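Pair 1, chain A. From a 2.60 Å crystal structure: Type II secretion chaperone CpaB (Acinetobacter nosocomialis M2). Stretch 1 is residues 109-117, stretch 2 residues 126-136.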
# COMPACT_ATOMS: atom_id res chain seq x y z
N GLN A 109 -12.06 -15.99 20.64
CA GLN A 109 -11.44 -16.11 21.96
C GLN A 109 -9.92 -16.16 21.89
O GLN A 109 -9.24 -15.82 22.86
CB GLN A 109 -11.95 -17.33 22.73
CG GLN A 109 -13.37 -17.24 23.24
CD GLN A 109 -13.71 -18.46 24.09
OE1 GLN A 109 -12.87 -19.35 24.26
NE2 GLN A 109 -14.92 -18.49 24.64
N ASP A 110 -9.35 -16.57 20.75
CA ASP A 110 -7.92 -16.80 20.68
C ASP A 110 -7.15 -15.81 19.82
O ASP A 110 -5.94 -15.66 20.01
CB ASP A 110 -7.65 -18.22 20.17
CG ASP A 110 -6.18 -18.53 20.04
OD1 ASP A 110 -5.46 -18.46 21.06
OD2 ASP A 110 -5.73 -18.83 18.91
N ILE A 111 -7.82 -15.10 18.92
CA ILE A 111 -7.16 -14.24 17.94
C ILE A 111 -7.59 -12.80 18.18
O ILE A 111 -8.79 -12.52 18.31
CB ILE A 111 -7.47 -14.68 16.50
CG1 ILE A 111 -7.03 -16.13 16.29
CG2 ILE A 111 -6.78 -13.77 15.51
CD1 ILE A 111 -7.47 -16.71 14.96
N VAL A 112 -6.61 -11.90 18.25
CA VAL A 112 -6.85 -10.47 18.41
C VAL A 112 -6.15 -9.76 17.26
O VAL A 112 -5.04 -10.13 16.87
CB VAL A 112 -6.34 -9.95 19.77
CG1 VAL A 112 -6.51 -8.45 19.88
CG2 VAL A 112 -7.05 -10.66 20.91
N ARG A 113 -6.80 -8.73 16.71
CA ARG A 113 -6.26 -7.96 15.60
C ARG A 113 -6.00 -6.53 16.04
O ARG A 113 -6.89 -5.87 16.59
CB ARG A 113 -7.22 -7.96 14.40
CG ARG A 113 -6.63 -7.33 13.15
CD ARG A 113 -7.67 -7.13 12.06
NE ARG A 113 -8.77 -8.08 12.13
CZ ARG A 113 -8.84 -9.19 11.41
NH1 ARG A 113 -7.87 -9.50 10.56
NH2 ARG A 113 -9.89 -10.00 11.54
N TRP A 114 -4.78 -6.06 15.81
CA TRP A 114 -4.43 -4.66 16.00
C TRP A 114 -4.40 -3.95 14.65
O TRP A 114 -3.85 -4.48 13.69
CB TRP A 114 -3.07 -4.51 16.69
CG TRP A 114 -3.06 -4.91 18.14
CD1 TRP A 114 -3.18 -4.09 19.22
CD2 TRP A 114 -2.90 -6.24 18.66
NE1 TRP A 114 -3.12 -4.82 20.38
CE2 TRP A 114 -2.94 -6.14 20.06
CE3 TRP A 114 -2.73 -7.49 18.07
CZ2 TRP A 114 -2.82 -7.25 20.89
CZ3 TRP A 114 -2.61 -8.60 18.89
CH2 TRP A 114 -2.66 -8.47 20.29
N THR A 115 -4.99 -2.76 14.60
CA THR A 115 -4.98 -1.94 13.39
C THR A 115 -4.39 -0.57 13.72
O THR A 115 -4.69 0.01 14.76
CB THR A 115 -6.39 -1.78 12.82
OG1 THR A 115 -6.98 -3.07 12.63
CG2 THR A 115 -6.35 -1.06 11.48
N GLY A 116 -3.54 -0.07 12.82
CA GLY A 116 -2.92 1.22 13.01
C GLY A 116 -2.69 1.94 11.69
O GLY A 116 -2.78 1.34 10.61
N ARG A 117 -2.41 3.23 11.80
CA ARG A 117 -2.10 4.07 10.65
C ARG A 117 -0.73 4.72 10.82
O ARG A 117 -0.27 4.94 11.94
CB ARG A 117 -3.17 5.15 10.43
CG ARG A 117 -4.56 4.61 10.16
CD ARG A 117 -5.42 5.64 9.45
NE ARG A 117 -6.68 5.07 8.99
CZ ARG A 117 -6.86 4.55 7.78
NH1 ARG A 117 -5.86 4.52 6.92
NH2 ARG A 117 -8.04 4.05 7.44
N ASN A 126 -3.19 4.34 3.66
CA ASN A 126 -2.15 3.53 4.28
C ASN A 126 -2.55 3.15 5.70
O ASN A 126 -3.14 3.95 6.42
CB ASN A 126 -0.82 4.26 4.29
CG ASN A 126 -0.39 4.72 2.90
OD1 ASN A 126 0.29 5.73 2.75
ND2 ASN A 126 -0.79 3.96 1.88
N PHE A 127 -2.20 1.93 6.08
CA PHE A 127 -2.49 1.38 7.40
C PHE A 127 -1.78 0.05 7.52
O PHE A 127 -1.20 -0.46 6.56
CB PHE A 127 -4.00 1.22 7.62
CG PHE A 127 -4.63 0.12 6.81
CD1 PHE A 127 -4.95 0.33 5.47
CD2 PHE A 127 -4.91 -1.11 7.37
CE1 PHE A 127 -5.52 -0.68 4.72
CE2 PHE A 127 -5.48 -2.12 6.63
CZ PHE A 127 -5.79 -1.91 5.30
N PHE A 128 -1.83 -0.52 8.72
CA PHE A 128 -1.26 -1.84 8.96
C PHE A 128 -2.14 -2.61 9.93
O PHE A 128 -2.91 -2.02 10.71
CB PHE A 128 0.18 -1.75 9.51
CG PHE A 128 0.28 -1.07 10.85
CD1 PHE A 128 0.47 0.30 10.93
CD2 PHE A 128 0.22 -1.80 12.02
CE1 PHE A 128 0.57 0.93 12.15
CE2 PHE A 128 0.32 -1.18 13.25
CZ PHE A 128 0.49 0.19 13.32
N THR A 129 -2.04 -3.93 9.88
CA THR A 129 -2.81 -4.81 10.74
C THR A 129 -1.89 -5.89 11.29
O THR A 129 -1.04 -6.42 10.56
CB THR A 129 -3.99 -5.47 10.01
OG1 THR A 129 -3.50 -6.42 9.06
CG2 THR A 129 -4.85 -4.44 9.31
N ILE A 130 -2.07 -6.22 12.57
CA ILE A 130 -1.35 -7.31 13.22
C ILE A 130 -2.40 -8.22 13.83
O ILE A 130 -3.08 -7.83 14.79
CB ILE A 130 -0.36 -6.81 14.28
CG1 ILE A 130 0.75 -5.98 13.64
CG2 ILE A 130 0.23 -7.98 15.05
CD1 ILE A 130 1.62 -5.25 14.64
N THR A 131 -2.52 -9.43 13.29
CA THR A 131 -3.50 -10.40 13.75
C THR A 131 -2.74 -11.58 14.35
O THR A 131 -1.91 -12.19 13.68
CB THR A 131 -4.40 -10.86 12.60
OG1 THR A 131 -4.72 -9.73 11.78
CG2 THR A 131 -5.69 -11.43 13.14
N GLN A 132 -3.03 -11.88 15.62
CA GLN A 132 -2.19 -12.77 16.41
C GLN A 132 -3.04 -13.80 17.14
O GLN A 132 -4.03 -13.45 17.79
CB GLN A 132 -1.38 -11.96 17.43
CG GLN A 132 -0.49 -12.78 18.33
CD GLN A 132 0.55 -11.93 19.04
OE1 GLN A 132 1.37 -11.26 18.40
NE2 GLN A 132 0.50 -11.93 20.37
N SER A 133 -2.65 -15.06 17.02
CA SER A 133 -3.24 -16.14 17.80
C SER A 133 -2.39 -16.40 19.04
O SER A 133 -1.16 -16.38 18.97
CB SER A 133 -3.35 -17.42 16.97
OG SER A 133 -3.62 -18.54 17.79
N GLN A 134 -3.06 -16.60 20.17
CA GLN A 134 -2.35 -16.87 21.42
C GLN A 134 -2.05 -18.36 21.60
O GLN A 134 -0.94 -18.73 21.99
CB GLN A 134 -3.13 -16.33 22.62
CG GLN A 134 -2.41 -16.56 23.94
CD GLN A 134 -1.32 -15.53 24.19
OE1 GLN A 134 -1.27 -14.49 23.53
NE2 GLN A 134 -0.43 -15.83 25.13
N LYS A 135 -3.04 -19.21 21.33
CA LYS A 135 -2.87 -20.65 21.53
C LYS A 135 -1.70 -21.17 20.70
O LYS A 135 -0.75 -21.76 21.23
CB LYS A 135 -4.16 -21.38 21.17
CG LYS A 135 -4.05 -22.90 21.07
CD LYS A 135 -5.38 -23.52 20.66
CE LYS A 135 -5.26 -25.02 20.46
NZ LYS A 135 -4.99 -25.74 21.74
N ASP A 136 -1.74 -20.95 19.39
CA ASP A 136 -0.58 -21.15 18.54
C ASP A 136 0.16 -19.83 18.42
O ASP A 136 -0.43 -18.82 18.01
CB ASP A 136 -0.99 -21.67 17.16
CG ASP A 136 -2.19 -22.59 17.22
OD1 ASP A 136 -2.30 -23.36 18.20
OD2 ASP A 136 -3.03 -22.55 16.30

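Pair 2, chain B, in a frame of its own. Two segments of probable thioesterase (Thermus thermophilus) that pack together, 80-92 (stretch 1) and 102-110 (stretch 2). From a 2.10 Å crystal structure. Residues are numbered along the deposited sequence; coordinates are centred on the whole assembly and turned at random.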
# COMPACT_ATOMS: atom_id res chain seq x y z
N ALA B 80 5.62 -14.59 22.15
CA ALA B 80 6.31 -15.86 22.29
C ALA B 80 7.66 -15.75 23.00
O ALA B 80 8.08 -16.67 23.71
CB ALA B 80 6.49 -16.51 20.92
N GLU B 81 8.35 -14.63 22.82
CA GLU B 81 9.64 -14.44 23.45
C GLU B 81 9.79 -13.00 23.95
O GLU B 81 9.38 -12.06 23.28
CB GLU B 81 10.77 -14.78 22.46
CG GLU B 81 10.90 -16.27 22.14
CD GLU B 81 11.87 -16.56 21.01
OE1 GLU B 81 12.78 -15.73 20.77
OE2 GLU B 81 11.75 -17.62 20.37
N LEU B 82 10.37 -12.85 25.14
CA LEU B 82 10.57 -11.53 25.72
C LEU B 82 11.87 -11.45 26.51
O LEU B 82 12.04 -12.16 27.51
CB LEU B 82 9.40 -11.18 26.65
CG LEU B 82 9.59 -9.90 27.49
CD1 LEU B 82 9.48 -8.69 26.57
CD2 LEU B 82 8.55 -9.82 28.60
N SER B 83 12.78 -10.60 26.07
CA SER B 83 14.05 -10.42 26.77
C SER B 83 14.13 -8.95 27.14
O SER B 83 13.19 -8.19 26.91
CB SER B 83 15.23 -10.80 25.87
OG SER B 83 15.35 -9.91 24.78
N SER B 84 15.26 -8.53 27.71
CA SER B 84 15.42 -7.14 28.10
C SER B 84 15.56 -6.20 26.90
O SER B 84 15.21 -5.03 26.99
CB SER B 84 16.64 -6.99 29.02
OG SER B 84 17.82 -7.50 28.41
N ARG B 85 16.03 -6.72 25.77
CA ARG B 85 16.22 -5.89 24.58
C ARG B 85 15.44 -6.33 23.35
O ARG B 85 15.53 -5.68 22.31
CB ARG B 85 17.70 -5.84 24.22
CG ARG B 85 18.60 -5.25 25.29
CD ARG B 85 20.04 -5.73 25.11
NE ARG B 85 20.94 -5.21 26.14
CZ ARG B 85 21.30 -3.93 26.24
NH1 ARG B 85 20.84 -3.04 25.37
NH2 ARG B 85 22.13 -3.55 27.20
N ALA B 86 14.68 -7.42 23.44
CA ALA B 86 13.95 -7.93 22.28
C ALA B 86 12.62 -8.60 22.59
O ALA B 86 12.36 -9.03 23.73
CB ALA B 86 14.83 -8.90 21.50
N LEU B 87 11.78 -8.71 21.56
CA LEU B 87 10.47 -9.34 21.67
C LEU B 87 10.20 -10.15 20.41
O LEU B 87 10.69 -9.80 19.33
CB LEU B 87 9.36 -8.30 21.79
CG LEU B 87 9.55 -6.97 22.52
CD1 LEU B 87 10.49 -6.07 21.74
CD2 LEU B 87 8.20 -6.30 22.66
N LEU B 88 9.40 -11.20 20.54
CA LEU B 88 9.05 -12.04 19.39
C LEU B 88 7.58 -12.39 19.46
O LEU B 88 7.14 -13.10 20.37
CB LEU B 88 9.88 -13.33 19.38
CG LEU B 88 9.72 -14.31 18.20
CD1 LEU B 88 8.31 -14.85 18.12
CD2 LEU B 88 10.08 -13.62 16.90
N PHE B 89 6.81 -11.91 18.48
CA PHE B 89 5.39 -12.20 18.41
C PHE B 89 5.17 -13.32 17.41
O PHE B 89 5.87 -13.42 16.40
CB PHE B 89 4.58 -10.98 17.96
CG PHE B 89 4.58 -9.85 18.94
CD1 PHE B 89 5.66 -8.98 19.00
CD2 PHE B 89 3.52 -9.67 19.82
CE1 PHE B 89 5.68 -7.94 19.93
CE2 PHE B 89 3.53 -8.64 20.75
CZ PHE B 89 4.61 -7.77 20.80
N ARG B 90 4.19 -14.16 17.70
CA ARG B 90 3.83 -15.24 16.81
C ARG B 90 2.36 -15.07 16.48
O ARG B 90 1.57 -14.71 17.34
CB ARG B 90 4.10 -16.60 17.46
CG ARG B 90 5.55 -17.00 17.40
CD ARG B 90 5.70 -18.49 17.60
NE ARG B 90 6.94 -18.99 17.02
CZ ARG B 90 7.24 -18.94 15.72
NH1 ARG B 90 8.40 -19.42 15.29
NH2 ARG B 90 6.39 -18.40 14.86
N TYR B 91 2.00 -15.33 15.22
CA TYR B 91 0.62 -15.13 14.82
C TYR B 91 0.02 -16.26 14.00
O TYR B 91 0.73 -17.00 13.31
CB TYR B 91 0.48 -13.87 13.97
CG TYR B 91 1.30 -12.68 14.41
CD1 TYR B 91 2.69 -12.65 14.24
CD2 TYR B 91 0.68 -11.54 14.91
CE1 TYR B 91 3.43 -11.51 14.56
CE2 TYR B 91 1.40 -10.40 15.23
CZ TYR B 91 2.78 -10.39 15.05
OH TYR B 91 3.49 -9.24 15.35
N ARG B 92 -1.30 -16.34 14.06
CA ARG B 92 -2.06 -17.31 13.28
C ARG B 92 -3.19 -16.52 12.64
O ARG B 92 -3.96 -15.84 13.33
CB ARG B 92 -2.64 -18.42 14.17
CG ARG B 92 -1.60 -19.44 14.62
CD ARG B 92 -2.19 -20.54 15.50
NE ARG B 92 -2.82 -21.61 14.74
CZ ARG B 92 -4.08 -21.57 14.30
NH1 ARG B 92 -4.84 -20.52 14.56
NH2 ARG B 92 -4.56 -22.59 13.60
N GLU B 102 0.55 -18.34 8.85
CA GLU B 102 1.08 -18.21 10.20
C GLU B 102 2.44 -17.56 10.09
O GLU B 102 3.15 -17.76 9.10
CB GLU B 102 1.18 -19.58 10.87
CG GLU B 102 1.98 -20.60 10.10
CD GLU B 102 1.76 -22.01 10.63
OE1 GLU B 102 2.02 -22.24 11.84
OE2 GLU B 102 1.33 -22.88 9.85
N GLY B 103 2.82 -16.78 11.10
CA GLY B 103 4.10 -16.11 11.04
C GLY B 103 4.57 -15.54 12.36
O GLY B 103 4.02 -15.84 13.44
N PHE B 104 5.60 -14.71 12.27
CA PHE B 104 6.18 -14.10 13.45
C PHE B 104 6.92 -12.83 13.09
O PHE B 104 7.27 -12.60 11.93
CB PHE B 104 7.16 -15.09 14.10
CG PHE B 104 8.43 -15.28 13.32
CD1 PHE B 104 9.52 -14.43 13.51
CD2 PHE B 104 8.52 -16.26 12.33
CE1 PHE B 104 10.68 -14.56 12.74
CE2 PHE B 104 9.67 -16.40 11.55
CZ PHE B 104 10.75 -15.55 11.75
N THR B 105 7.16 -12.00 14.09
CA THR B 105 7.91 -10.78 13.90
C THR B 105 8.82 -10.64 15.10
O THR B 105 8.38 -10.70 16.25
CB THR B 105 7.01 -9.53 13.80
OG1 THR B 105 6.12 -9.49 14.92
CG2 THR B 105 6.22 -9.53 12.50
N ARG B 106 10.11 -10.50 14.81
CA ARG B 106 11.12 -10.33 15.83
C ARG B 106 11.36 -8.83 15.93
O ARG B 106 11.49 -8.15 14.91
CB ARG B 106 12.40 -11.05 15.41
CG ARG B 106 13.49 -11.07 16.45
CD ARG B 106 13.71 -12.49 16.93
NE ARG B 106 13.97 -13.40 15.81
CZ ARG B 106 13.95 -14.73 15.92
NH1 ARG B 106 14.19 -15.49 14.86
NH2 ARG B 106 13.70 -15.30 17.09
N HIS B 107 11.41 -8.31 17.15
CA HIS B 107 11.64 -6.88 17.34
C HIS B 107 12.77 -6.59 18.30
O HIS B 107 13.11 -7.39 19.16
CB HIS B 107 10.39 -6.20 17.91
CG HIS B 107 9.17 -6.31 17.05
ND1 HIS B 107 8.45 -7.48 16.93
CD2 HIS B 107 8.51 -5.38 16.32
CE1 HIS B 107 7.39 -7.27 16.17
NE2 HIS B 107 7.40 -6.00 15.79
N LEU B 108 13.36 -5.41 18.14
CA LEU B 108 14.39 -4.93 19.04
C LEU B 108 13.67 -3.73 19.63
O LEU B 108 12.60 -3.35 19.15
CB LEU B 108 15.65 -4.48 18.30
CG LEU B 108 16.64 -5.57 17.88
CD1 LEU B 108 17.84 -4.89 17.23
CD2 LEU B 108 17.09 -6.39 19.09
N CYS B 109 14.24 -3.13 20.67
CA CYS B 109 13.61 -1.96 21.26
C CYS B 109 14.51 -0.77 21.04
O CYS B 109 15.70 -0.81 21.34
CB CYS B 109 13.36 -2.16 22.76
SG CYS B 109 12.57 -0.72 23.57
N GLN B 110 13.93 0.30 20.49
CA GLN B 110 14.69 1.50 20.23
C GLN B 110 14.18 2.65 21.08
O GLN B 110 12.98 2.93 21.11
CB GLN B 110 14.60 1.87 18.74
CG GLN B 110 15.48 3.02 18.31
CD GLN B 110 15.38 3.29 16.82
OE1 GLN B 110 15.60 2.39 16.00
NE2 GLN B 110 15.06 4.52 16.46
O HOH W 1 14.04 -18.20 18.58
O HOH W 2 17.08 -3.58 21.84

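Pairs 1 and 2 are both two-stranded antiparallel ladders, with strand axes at 166° and 163° and closest approaches of 4.4 and 4.6 Å. Their central backbones superpose with an RMSD of 0.4 Å over 14 residues, and the register is conserved: Val112(A), Trp114(A) and Gly116(A) match Leu87(B), Phe89(B) and Tyr91(B), while Gln132(A), Ile130(A) and Phe128(A) match His107(B), Thr105(B) and Gly103(B). Each of these facing pairs exchanges two backbone hydrogen bonds. Trp114(A) N to Ile130(A) O, 2.7 Å, has its equivalent in Phe89(B) N to Thr105(B) O, 3.0 Å.

The glycine position shows most clearly how the two ladders differ. In both, one member of the last of these pairs is glycine and its partner is aromatic, but the strands trade roles. In pair 1 the ring of Phe128(A) folds back over Gly116(A), whose CA lies 3.8 Å from the ring centroid and over its face; a CB on this glycine would fall 2.3 Å from Phe128(A) CZ, a clash. In pair 2 the aromatic residue is Tyr91(B), opposite Gly103(B). Its ring does not cover the glycine but presents its edge to the neighbouring strand, and its hydroxyl reaches along the sheet to hydrogen-bond Thr105(B), with OH and OG1 2.7 Å apart.

At the next pair on this face, Trp114(A) and Phe89(B) nearly coincide, their side-chain centres 0.9 Å apart, yet they meet different neighbours. The indole makes apolar contact with Ile130(A), CE3 to CG2 4.3 Å, and its edge meets Gln132(A), CZ3 to CB 3.9 Å. Phe89(B) instead turns its edge toward the face of His107(B), the counterpart of Gln132(A), in an offset edge-to-face pair with planes at 82°.

On the other face, Arg113(A) runs beside Thr131(A), with CG 3.4 Å from OG1 and the guanidinium laid over CG2. Pair 2 reverses the chemistry: Leu88(B) replaces the arginine, Arg106(B) replaces the threonine, and Leu88(B) CD2 lies over one face of the Arg106(B) guanidinium. The same leucine packs against Phe104(B), CD2 to CD1 3.5 Å.

The ladder ends also differ. Asp110(A) O accepts a hydrogen bond from Gln134(A) N at 3.0 Å. Its carboxylate adds two more: Asp110(A) OD1 accepts from Lys135(A) N at 2.5 Å, and Asp110(A) OD2 from Ser133(A) OG at a very short 2.4 Å. At the matching Arg85(B), the backbone O receives only a weak bond from Cys109(B) N, 3.3 Å, supplemented by a water that bridges the same two atoms.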